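Local coordinates for protein DegQ (Legionella fallonii, PDB 3PV2) that probably degrades misfolded proteins as a chaperone-protease of the HtrA family, joining a trypsin-like domain to two PDZ domains and assembling into self-compartmentizing 12-mers, at residues Gly276-Glu279 / Asp280-Gly283; Lys354-Glu357 / Gln358-Ser362; Ala402-Arg405 / Pro406-Ile410; Thr419-Lys422 / Ser423-Ile427. All coordinates share one frame; numbering follows the deposited sequence.

Contact 1 of 4, residues Gly276-Glu279 / Asp280-Gly283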
loop_
_atom_site.group_PDB
_atom_site.type_symbol
_atom_site.label_atom_id
_atom_site.label_comp_id
_atom_site.label_asym_id
_atom_site.label_seq_id
_atom_site.Cartn_x
_atom_site.Cartn_y
_atom_site.Cartn_z
ATOM N N GLY B 276 26.719 6.346 60.325
ATOM C CA GLY B 276 27.450 6.114 61.551
ATOM C C GLY B 276 27.993 4.706 61.750
ATOM O O GLY B 276 28.328 4.333 62.869
ATOM N N TYR B 277 28.070 3.936 60.675
ATOM C CA TYR B 277 28.503 2.542 60.721
ATOM C C TYR B 277 29.771 2.388 59.900
ATOM O O TYR B 277 30.058 3.224 59.047
ATOM C CB TYR B 277 27.402 1.647 60.166
ATOM C CG TYR B 277 26.128 1.699 60.995
ATOM C CD1 TYR B 277 25.122 2.595 60.715
ATOM C CD2 TYR B 277 25.972 0.881 62.077
ATOM C CE1 TYR B 277 23.974 2.639 61.501
ATOM C CE2 TYR B 277 24.854 0.922 62.852
ATOM C CZ TYR B 277 23.863 1.797 62.558
ATOM O OH TYR B 277 22.767 1.834 63.344
ATOM N N PRO B 278 30.543 1.335 60.154
ATOM C CA PRO B 278 31.803 1.141 59.366
ATOM C C PRO B 278 31.445 0.859 57.910
ATOM O O PRO B 278 30.335 0.376 57.639
ATOM C CB PRO B 278 32.413 -0.140 59.949
ATOM C CG PRO B 278 31.792 -0.304 61.332
ATOM C CD PRO B 278 30.399 0.347 61.236
ATOM N N GLU B 279 32.389 1.048 57.017
ATOM C CA GLU B 279 32.169 0.964 55.606
ATOM C C GLU B 279 31.787 -0.410 55.194
ATOM O O GLU B 279 31.007 -0.578 54.275
ATOM C CB GLU B 279 33.390 1.493 54.802
ATOM C CG GLU B 279 34.643 0.614 54.911
ATOM C CD GLU B 279 35.810 1.118 54.003
ATOM O OE1 GLU B 279 35.818 2.330 53.607
ATOM O OE2 GLU B 279 36.733 0.283 53.720
ATOM N N ASP B 280 32.214 -1.426 55.918
ATOM C CA ASP B 280 31.819 -2.774 55.534
ATOM C C ASP B 280 30.647 -3.266 56.348
ATOM O O ASP B 280 30.332 -4.457 56.335
ATOM C CB ASP B 280 33.033 -3.743 55.597
ATOM C CG ASP B 280 33.642 -3.907 57.040
ATOM O OD1 ASP B 280 33.341 -3.151 57.990
ATOM O OD2 ASP B 280 34.496 -4.807 57.214
ATOM N N PHE B 281 29.952 -2.382 57.051
ATOM C CA PHE B 281 28.800 -2.882 57.827
ATOM C C PHE B 281 27.717 -3.415 56.896
ATOM O O PHE B 281 27.449 -2.837 55.840
ATOM C CB PHE B 281 28.189 -1.794 58.716
ATOM C CG PHE B 281 27.266 -2.342 59.760
ATOM C CD1 PHE B 281 25.902 -2.148 59.650
ATOM C CD2 PHE B 281 27.756 -3.129 60.811
ATOM C CE1 PHE B 281 25.026 -2.668 60.612
ATOM C CE2 PHE B 281 26.888 -3.683 61.787
ATOM C CZ PHE B 281 25.499 -3.430 61.654
ATOM N N GLN B 282 27.067 -4.483 57.279
ATOM C CA GLN B 282 26.057 -5.060 56.391
ATOM C C GLN B 282 24.693 -5.199 57.061
ATOM O O GLN B 282 24.577 -5.407 58.252
ATOM C CB GLN B 282 26.510 -6.444 55.923
ATOM C CG GLN B 282 27.838 -6.526 55.106
ATOM C CD GLN B 282 28.164 -7.973 54.698
ATOM O OE1 GLN B 282 28.555 -8.803 55.532
ATOM N NE2 GLN B 282 27.981 -8.275 53.407
ATOM N N GLY B 283 23.679 -5.124 56.231
ATOM C CA GLY B 283 22.317 -5.311 56.616
ATOM C C GLY B 283 21.429 -4.641 55.603
ATOM O O GLY B 283 21.926 -4.263 54.552
HETATM O O HOH W 1 28.814 -1.844 53.729
#

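Contact 2 of 4, residues Lys354-Glu357 / Gln358-Ser362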
loop_
_atom_site.group_PDB
_atom_site.type_symbol
_atom_site.label_atom_id
_atom_site.label_comp_id
_atom_site.label_asym_id
_atom_site.label_seq_id
_atom_site.Cartn_x
_atom_site.Cartn_y
_atom_site.Cartn_z
ATOM N N LYS B 354 -5.320 -8.674 52.716
ATOM C CA LYS B 354 -6.704 -8.281 52.605
ATOM C C LYS B 354 -7.352 -7.943 53.959
ATOM O O LYS B 354 -8.181 -7.027 54.043
ATOM C CB LYS B 354 -7.476 -9.351 51.814
ATOM C CG LYS B 354 -6.938 -9.451 50.354
ATOM C CD LYS B 354 -7.294 -10.792 49.679
ATOM C CE LYS B 354 -8.757 -10.871 49.228
ATOM N NZ LYS B 354 -8.897 -11.593 47.911
ATOM N N SER B 355 -6.950 -8.629 55.017
ATOM C CA SER B 355 -7.451 -8.293 56.356
ATOM C C SER B 355 -6.929 -6.956 56.857
ATOM O O SER B 355 -7.650 -6.229 57.528
ATOM C CB SER B 355 -7.132 -9.389 57.377
ATOM O OG SER B 355 -7.766 -10.601 57.003
ATOM N N HIS B 356 -5.689 -6.635 56.521
ATOM C CA HIS B 356 -5.145 -5.336 56.832
ATOM C C HIS B 356 -5.858 -4.204 56.057
ATOM O O HIS B 356 -6.118 -3.120 56.597
ATOM C CB HIS B 356 -3.664 -5.326 56.493
ATOM C CG HIS B 356 -2.998 -4.002 56.664
ATOM N ND1 HIS B 356 -2.640 -3.510 57.895
ATOM C CD2 HIS B 356 -2.590 -3.080 55.750
ATOM C CE1 HIS B 356 -2.051 -2.327 57.730
ATOM N NE2 HIS B 356 -2.008 -2.048 56.439
ATOM N N GLU B 357 -6.128 -4.446 54.784
ATOM C CA GLU B 357 -6.730 -3.398 53.969
ATOM C C GLU B 357 -8.146 -3.173 54.489
ATOM O O GLU B 357 -8.610 -2.063 54.534
ATOM C CB GLU B 357 -6.705 -3.747 52.483
ATOM C CG GLU B 357 -6.564 -2.533 51.579
ATOM C CD GLU B 357 -5.222 -1.734 51.768
ATOM O OE1 GLU B 357 -4.204 -2.309 52.237
ATOM O OE2 GLU B 357 -5.204 -0.521 51.450
ATOM N N GLN B 358 -8.773 -4.209 55.015
ATOM C CA GLN B 358 -10.114 -4.058 55.617
ATOM C C GLN B 358 -10.044 -3.296 56.933
ATOM O O GLN B 358 -10.935 -2.499 57.242
ATOM C CB GLN B 358 -10.866 -5.394 55.833
ATOM C CG GLN B 358 -12.323 -5.417 55.278
ATOM C CD GLN B 358 -13.140 -4.053 55.295
ATOM O OE1 GLN B 358 -13.423 -3.472 54.237
ATOM N NE2 GLN B 358 -13.529 -3.585 56.482
ATOM N N LYS B 359 -8.977 -3.530 57.680
ATOM C CA LYS B 359 -8.751 -2.790 58.886
ATOM C C LYS B 359 -8.620 -1.320 58.582
ATOM O O LYS B 359 -9.317 -0.538 59.142
ATOM C CB LYS B 359 -7.484 -3.250 59.598
ATOM C CG LYS B 359 -7.138 -2.421 60.844
ATOM C CD LYS B 359 -5.965 -3.033 61.668
ATOM C CE LYS B 359 -4.584 -2.697 61.080
ATOM N NZ LYS B 359 -3.595 -2.341 62.146
ATOM N N LEU B 360 -7.661 -0.967 57.750
ATOM C CA LEU B 360 -7.491 0.399 57.316
ATOM C C LEU B 360 -8.849 1.049 56.926
ATOM O O LEU B 360 -9.121 2.118 57.351
ATOM C CB LEU B 360 -6.487 0.466 56.156
ATOM C CG LEU B 360 -5.004 0.697 56.492
ATOM C CD1 LEU B 360 -4.555 -0.060 57.706
ATOM C CD2 LEU B 360 -4.079 0.445 55.290
ATOM N N GLN B 361 -9.697 0.371 56.175
ATOM C CA GLN B 361 -11.021 0.933 55.787
ATOM C C GLN B 361 -11.957 1.174 56.927
ATOM O O GLN B 361 -12.606 2.228 57.017
ATOM C CB GLN B 361 -11.741 0.035 54.815
ATOM C CG GLN B 361 -11.081 0.063 53.499
ATOM C CD GLN B 361 -11.665 -0.918 52.530
ATOM O OE1 GLN B 361 -10.967 -1.396 51.628
ATOM N NE2 GLN B 361 -12.960 -1.217 52.687
ATOM N N SER B 362 -12.042 0.181 57.777
ATOM C CA SER B 362 -12.834 0.217 59.004
ATOM C C SER B 362 -12.496 1.367 59.944
ATOM O O SER B 362 -13.355 1.917 60.623
ATOM C CB SER B 362 -12.592 -1.090 59.794
ATOM O OG SER B 362 -13.180 -2.160 59.087
#

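Contact 3 of 4, residues Ala402-Arg405 / Pro406-Ile410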
loop_
_atom_site.group_PDB
_atom_site.type_symbol
_atom_site.label_atom_id
_atom_site.label_comp_id
_atom_site.label_asym_id
_atom_site.label_seq_id
_atom_site.Cartn_x
_atom_site.Cartn_y
_atom_site.Cartn_z
ATOM N N ALA B 402 -18.567 6.599 45.670
ATOM C CA ALA B 402 -19.571 7.666 45.813
ATOM C C ALA B 402 -19.448 8.620 44.658
ATOM O O ALA B 402 -20.376 9.374 44.375
ATOM C CB ALA B 402 -19.380 8.451 47.079
ATOM N N GLY B 403 -18.336 8.604 43.966
ATOM C CA GLY B 403 -18.198 9.515 42.825
ATOM C C GLY B 403 -17.156 10.601 42.932
ATOM O O GLY B 403 -17.003 11.367 42.035
ATOM N N ILE B 404 -16.424 10.679 44.022
ATOM C CA ILE B 404 -15.339 11.654 44.111
ATOM C C ILE B 404 -14.266 11.277 43.125
ATOM O O ILE B 404 -13.938 10.074 42.949
ATOM C CB ILE B 404 -14.780 11.592 45.525
ATOM C CG1 ILE B 404 -15.893 11.989 46.508
ATOM C CG2 ILE B 404 -13.543 12.441 45.675
ATOM C CD1 ILE B 404 -15.494 11.818 47.971
ATOM N N ARG B 405 -13.675 12.285 42.482
ATOM C CA ARG B 405 -12.540 12.062 41.591
ATOM C C ARG B 405 -11.397 13.074 41.835
ATOM O O ARG B 405 -11.630 14.214 42.316
ATOM C CB ARG B 405 -13.013 12.239 40.137
ATOM C CG ARG B 405 -14.018 11.180 39.641
ATOM C CD ARG B 405 -13.385 9.811 39.438
ATOM N NE ARG B 405 -14.385 8.814 39.030
ATOM C CZ ARG B 405 -15.189 8.139 39.839
ATOM N NH1 ARG B 405 -15.171 8.305 41.175
ATOM N NH2 ARG B 405 -15.997 7.247 39.304
ATOM N N PRO B 406 -10.172 12.668 41.481
ATOM C CA PRO B 406 -9.036 13.536 41.650
ATOM C C PRO B 406 -9.347 14.890 41.098
ATOM O O PRO B 406 -10.030 14.998 40.075
ATOM C CB PRO B 406 -7.932 12.843 40.843
ATOM C CG PRO B 406 -8.324 11.310 40.986
ATOM C CD PRO B 406 -9.829 11.380 40.837
ATOM N N GLY B 407 -8.893 15.950 41.772
ATOM C CA GLY B 407 -9.261 17.286 41.302
ATOM C C GLY B 407 -10.445 17.914 41.958
ATOM O O GLY B 407 -10.536 19.126 41.926
ATOM N N ASP B 408 -11.373 17.103 42.505
ATOM C CA ASP B 408 -12.469 17.604 43.266
ATOM C C ASP B 408 -12.065 18.442 44.474
ATOM O O ASP B 408 -11.081 18.106 45.141
ATOM C CB ASP B 408 -13.331 16.439 43.734
ATOM C CG ASP B 408 -14.201 15.855 42.636
ATOM O OD1 ASP B 408 -14.220 16.400 41.510
ATOM O OD2 ASP B 408 -14.912 14.819 42.895
ATOM N N ILE B 409 -12.780 19.537 44.746
ATOM C CA ILE B 409 -12.585 20.246 45.951
ATOM C C ILE B 409 -13.757 20.006 46.870
ATOM O O ILE B 409 -14.903 20.333 46.525
ATOM C CB ILE B 409 -12.440 21.792 45.771
ATOM C CG1 ILE B 409 -11.438 22.177 44.655
ATOM C CG2 ILE B 409 -12.046 22.448 47.101
ATOM C CD1 ILE B 409 -10.151 21.524 44.723
ATOM N N ILE B 410 -13.501 19.449 48.059
ATOM C CA ILE B 410 -14.511 19.310 49.097
ATOM C C ILE B 410 -14.681 20.619 49.847
ATOM O O ILE B 410 -13.769 21.098 50.538
ATOM C CB ILE B 410 -14.180 18.240 50.060
ATOM C CG1 ILE B 410 -14.129 16.910 49.314
ATOM C CG2 ILE B 410 -15.272 18.085 51.169
ATOM C CD1 ILE B 410 -13.386 15.783 50.171
#

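Contact 4 of 4, residues Thr419-Lys422 / Ser423-Ile427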
loop_
_atom_site.group_PDB
_atom_site.type_symbol
_atom_site.label_atom_id
_atom_site.label_comp_id
_atom_site.label_asym_id
_atom_site.label_seq_id
_atom_site.Cartn_x
_atom_site.Cartn_y
_atom_site.Cartn_z
ATOM N N THR B 419 -12.148 23.746 55.961
ATOM C CA THR B 419 -11.028 24.588 55.704
ATOM C C THR B 419 -9.733 23.810 55.485
ATOM O O THR B 419 -9.076 23.966 54.493
ATOM C CB THR B 419 -10.824 25.545 56.880
ATOM O OG1 THR B 419 -10.872 24.798 58.102
ATOM C CG2 THR B 419 -11.989 26.583 56.899
ATOM N N ASP B 420 -9.340 22.996 56.415
ATOM C CA ASP B 420 -8.121 22.241 56.241
ATOM C C ASP B 420 -8.420 20.754 56.366
ATOM O O ASP B 420 -9.580 20.374 56.566
ATOM C CB ASP B 420 -7.077 22.759 57.223
ATOM C CG ASP B 420 -7.449 22.550 58.655
ATOM O OD1 ASP B 420 -8.433 21.851 58.951
ATOM O OD2 ASP B 420 -6.735 23.089 59.509
ATOM N N VAL B 421 -7.418 19.916 56.150
ATOM C CA VAL B 421 -7.623 18.505 56.087
ATOM C C VAL B 421 -8.150 18.101 57.468
ATOM O O VAL B 421 -9.139 17.389 57.567
ATOM C CB VAL B 421 -6.315 17.764 55.629
ATOM C CG1 VAL B 421 -6.397 16.211 55.802
ATOM C CG2 VAL B 421 -5.965 18.161 54.134
ATOM N N LYS B 422 -7.530 18.565 58.539
ATOM C CA LYS B 422 -8.023 18.224 59.866
ATOM C C LYS B 422 -9.512 18.547 60.087
ATOM O O LYS B 422 -10.165 17.740 60.751
ATOM C CB LYS B 422 -7.111 18.823 60.963
ATOM C CG LYS B 422 -7.694 18.846 62.426
ATOM C CD LYS B 422 -7.527 17.541 63.253
ATOM C CE LYS B 422 -7.782 17.793 64.777
ATOM N NZ LYS B 422 -7.853 16.519 65.586
ATOM N N SER B 423 -10.043 19.672 59.535
ATOM C CA SER B 423 -11.434 20.007 59.775
ATOM C C SER B 423 -12.310 18.953 59.118
ATOM O O SER B 423 -13.343 18.573 59.667
ATOM C CB SER B 423 -11.888 21.398 59.217
ATOM O OG SER B 423 -11.588 21.594 57.793
ATOM N N LEU B 424 -11.929 18.516 57.912
ATOM C CA LEU B 424 -12.662 17.466 57.240
ATOM C C LEU B 424 -12.619 16.110 57.989
ATOM O O LEU B 424 -13.617 15.372 58.048
ATOM C CB LEU B 424 -12.074 17.278 55.866
ATOM C CG LEU B 424 -12.779 16.180 55.077
ATOM C CD1 LEU B 424 -14.322 16.417 54.843
ATOM C CD2 LEU B 424 -11.974 15.889 53.736
ATOM N N GLN B 425 -11.448 15.760 58.523
ATOM C CA GLN B 425 -11.305 14.521 59.279
ATOM C C GLN B 425 -12.149 14.561 60.560
ATOM O O GLN B 425 -12.735 13.587 60.956
ATOM C CB GLN B 425 -9.829 14.292 59.660
ATOM C CG GLN B 425 -8.981 13.781 58.485
ATOM C CD GLN B 425 -7.436 13.905 58.692
ATOM O OE1 GLN B 425 -6.956 14.739 59.448
ATOM N NE2 GLN B 425 -6.697 13.127 57.923
ATOM N N THR B 426 -12.258 15.708 61.192
ATOM C CA THR B 426 -13.057 15.811 62.396
ATOM C C THR B 426 -14.536 15.613 61.991
ATOM O O THR B 426 -15.234 14.836 62.610
ATOM C CB THR B 426 -12.832 17.215 63.023
ATOM O OG1 THR B 426 -11.464 17.356 63.412
ATOM C CG2 THR B 426 -13.716 17.476 64.254
ATOM N N ILE B 427 -14.996 16.298 60.941
ATOM C CA ILE B 427 -16.386 16.145 60.491
ATOM C C ILE B 427 -16.691 14.750 60.098
ATOM O O ILE B 427 -17.695 14.219 60.534
ATOM C CB ILE B 427 -16.738 17.129 59.375
ATOM C CG1 ILE B 427 -16.719 18.530 59.958
ATOM C CG2 ILE B 427 -18.126 16.863 58.796
ATOM C CD1 ILE B 427 -16.624 19.733 58.860
#

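Contact 1 of 4, residues Gly276-Glu279 / Asp280-Gly283
Two different first torsions bring the rings of Tyr277 and Phe281 together: CG of Tyr277 stands anti to its own carbonyl carbon (chi1 -63°), whereas CG of Phe281 stands anti to its backbone N (chi1 -165°). From four residues apart the two rings meet as an offset stack, their planes inclined by 21° and their centroids 5.0 Å apart. The overlap is partial. Tyr277 CD2 lies over one face of the Phe281 ring, displaced toward its rim, and comes within 3.9 Å of Phe281 CD1. Nearer the backbone, Tyr277 CB packs at 3.8 Å from Phe281 CB, and Pro278 CD lies against Phe281 CB as well.

A type I beta turn from Pro278 to Phe281 brings the chain back between them, closed by a hydrogen bond of 2.8 Å from Phe281 N to Pro278 O. A water donates to both Glu279 O and Phe281 O, linking these two carbonyls. Tyr277 OH is engaged by Asn341 N, while Phe281 also packs on Ile305 and Thr307, which lays the pair against the sheet. Gly276, with positive phi, ends helix 269-274 in a Schellman motif; the whole is a helix stop followed by a tight turn that leads into strand 284-289 of the first PDZ domain.

Contact 2 of 4, residues Lys354-Glu357 / Gln358-Ser362
His356 and Leu360, one helical turn apart on helix 353-362, make the main side-chain contact here, a CH-pi interaction of the i to i+4 kind. Leu360 CD1 sits over one face of the imidazole, 3.7 Å from the centroid of the His356 ring and 28° off its normal. The other methyl, Leu360 CD2, reaches the same ring at NE2, 3.4 Å away. With CG of His356 anti to the backbone N (chi1 175°), the ring leans along the helix to meet Leu360. Lys359 CE approaches the ring obliquely, 3.8 Å from His356 ND1, while Lys359 NZ continues to Asn292 O.

Behind these side chains stands the backbone of the helix. Leu360 N donates to His356 O at 2.9 Å, consistent with the regular one-turn spacing of the pair; equivalent bonds join Gln358 to Lys354 and Gln361 to Glu357. Farther out, Glu357 OE2 bonds to Tyr368 OH, and Tyr368 also packs on Leu360 and Gln361. The helix, which connects the two PDZ sheets along the chain, thus packs on earlier residues (Leu259, Asn292) and on the later Tyr368. At its last turn Gln358 O accepts twice, from Ser362 N and, on the other face of the carbonyl plane, from Ser362 OG at 2.9 Å.

Contact 3 of 4, residues Ala402-Arg405 / Pro406-Ile410
Asp408 folds back on Arg405, and its side chain can be followed outward atom by atom. CB lies 3.1 Å from Arg405 O, the carbonyl that Asp408 N also reaches with a hydrogen bond of 2.9 Å. That bond closes a type II beta turn from Arg405 to Asp408, with Gly407 at a positive phi in its third position. Next, CG, also 3.1 Å from Arg405 O, is anti to its own carbonyl carbon (chi1 -76°), a torsion that sets the carboxylate beside the start of the turn. Its OD2 accepts from Arg405 N at 2.8 Å in a nearly straight bond of 171°, but the N-H arrives from well above the carboxylate plane. The same oxygen also comes within 3.9 Å of Ile404 CG2.

The Arg405 side chain turns the other way. Bent at chi2, it brings NH1 to Ile404 O at 2.8 Å, with the acceptor in the guanidinium plane; NH1 also bonds to Trp400 O, whose ring makes a cation-pi contact with this arginine. Gly403, at positive phi, ends helix 398-402 in a Schellman motif. Asp408 OD2 forms a salt bridge with Arg441 NH2, which also bonds to Gly403 O. One buried carboxylate therefore joins the turn before strand 409-413 of the second PDZ domain to strand 435-441. Its bonds to a backbone N-H and a guanidinium would be expected to favour the ionised form of Asp408.

Contact 4 of 4, residues Thr419-Lys422 / Ser423-Ile427
Thr419 and Ser423 meet at the N-capped start of helix 421-428 of the second PDZ domain, where the close polar contacts gather. Asp420 is the N-cap: its OD1 accepts from Ser423 N at 2.8 Å, with the donor nearly in line with the C-O bond. A chi1 of 64° holds the Asp420 carboxylate between its own backbone N and carbonyl carbon, where OD1 can meet the N-H of Ser423 in the first turn. Ser423 answers with its hydroxyl, donating to Asp420 O at 2.7 Å and accepting from Thr419 N at 2.9 Å. Thr419 OG1 adds a weak bond to the same OG. Asp420 O also takes the N-H of Leu424, so a small network ties the residues before the helix to its first turn.

Apolar packing continues on the inner side, where buried Leu424 rests on Leu372 and Ile410, and Val421 also touches Leu372, laying the helix against the PDZ sheet. Val421 CG1 meets Gln425 at van der Waals distance, 3.8 Å from NE2, whose hydrogen bond goes to Glu378 of another subunit. The exposed flank is looser: the aliphatic chain of Lys422 passes Thr426, with CD 3.9 Å from OG1. There Lys422 O accepts from two donors on opposite faces of its plane, Thr426 N and Thr426 OG1, each 3.0 Å away.

Overall arrangement
The four contacts follow one another along the chain beyond the protease barrels; none nests in or crosses another, and each closes only a local turn or helical segment. Contact 1 lies between helix 269-274 and strand 284-289 of the first PDZ domain. Contact 2, on helix 353-362, lies between the two PDZ sheets, its centre about 37 Å from that of contact 1 and about 22 Å from those of contacts 3 and 4. Contact 3 turns the chain from helix 398-402 into strand 409-413, and contact 4 starts helix 421-428. Those last two touch, Ile410 CD1 lying 3.8 Å from Leu424 CD2, which joins strand and helix in the second PDZ core.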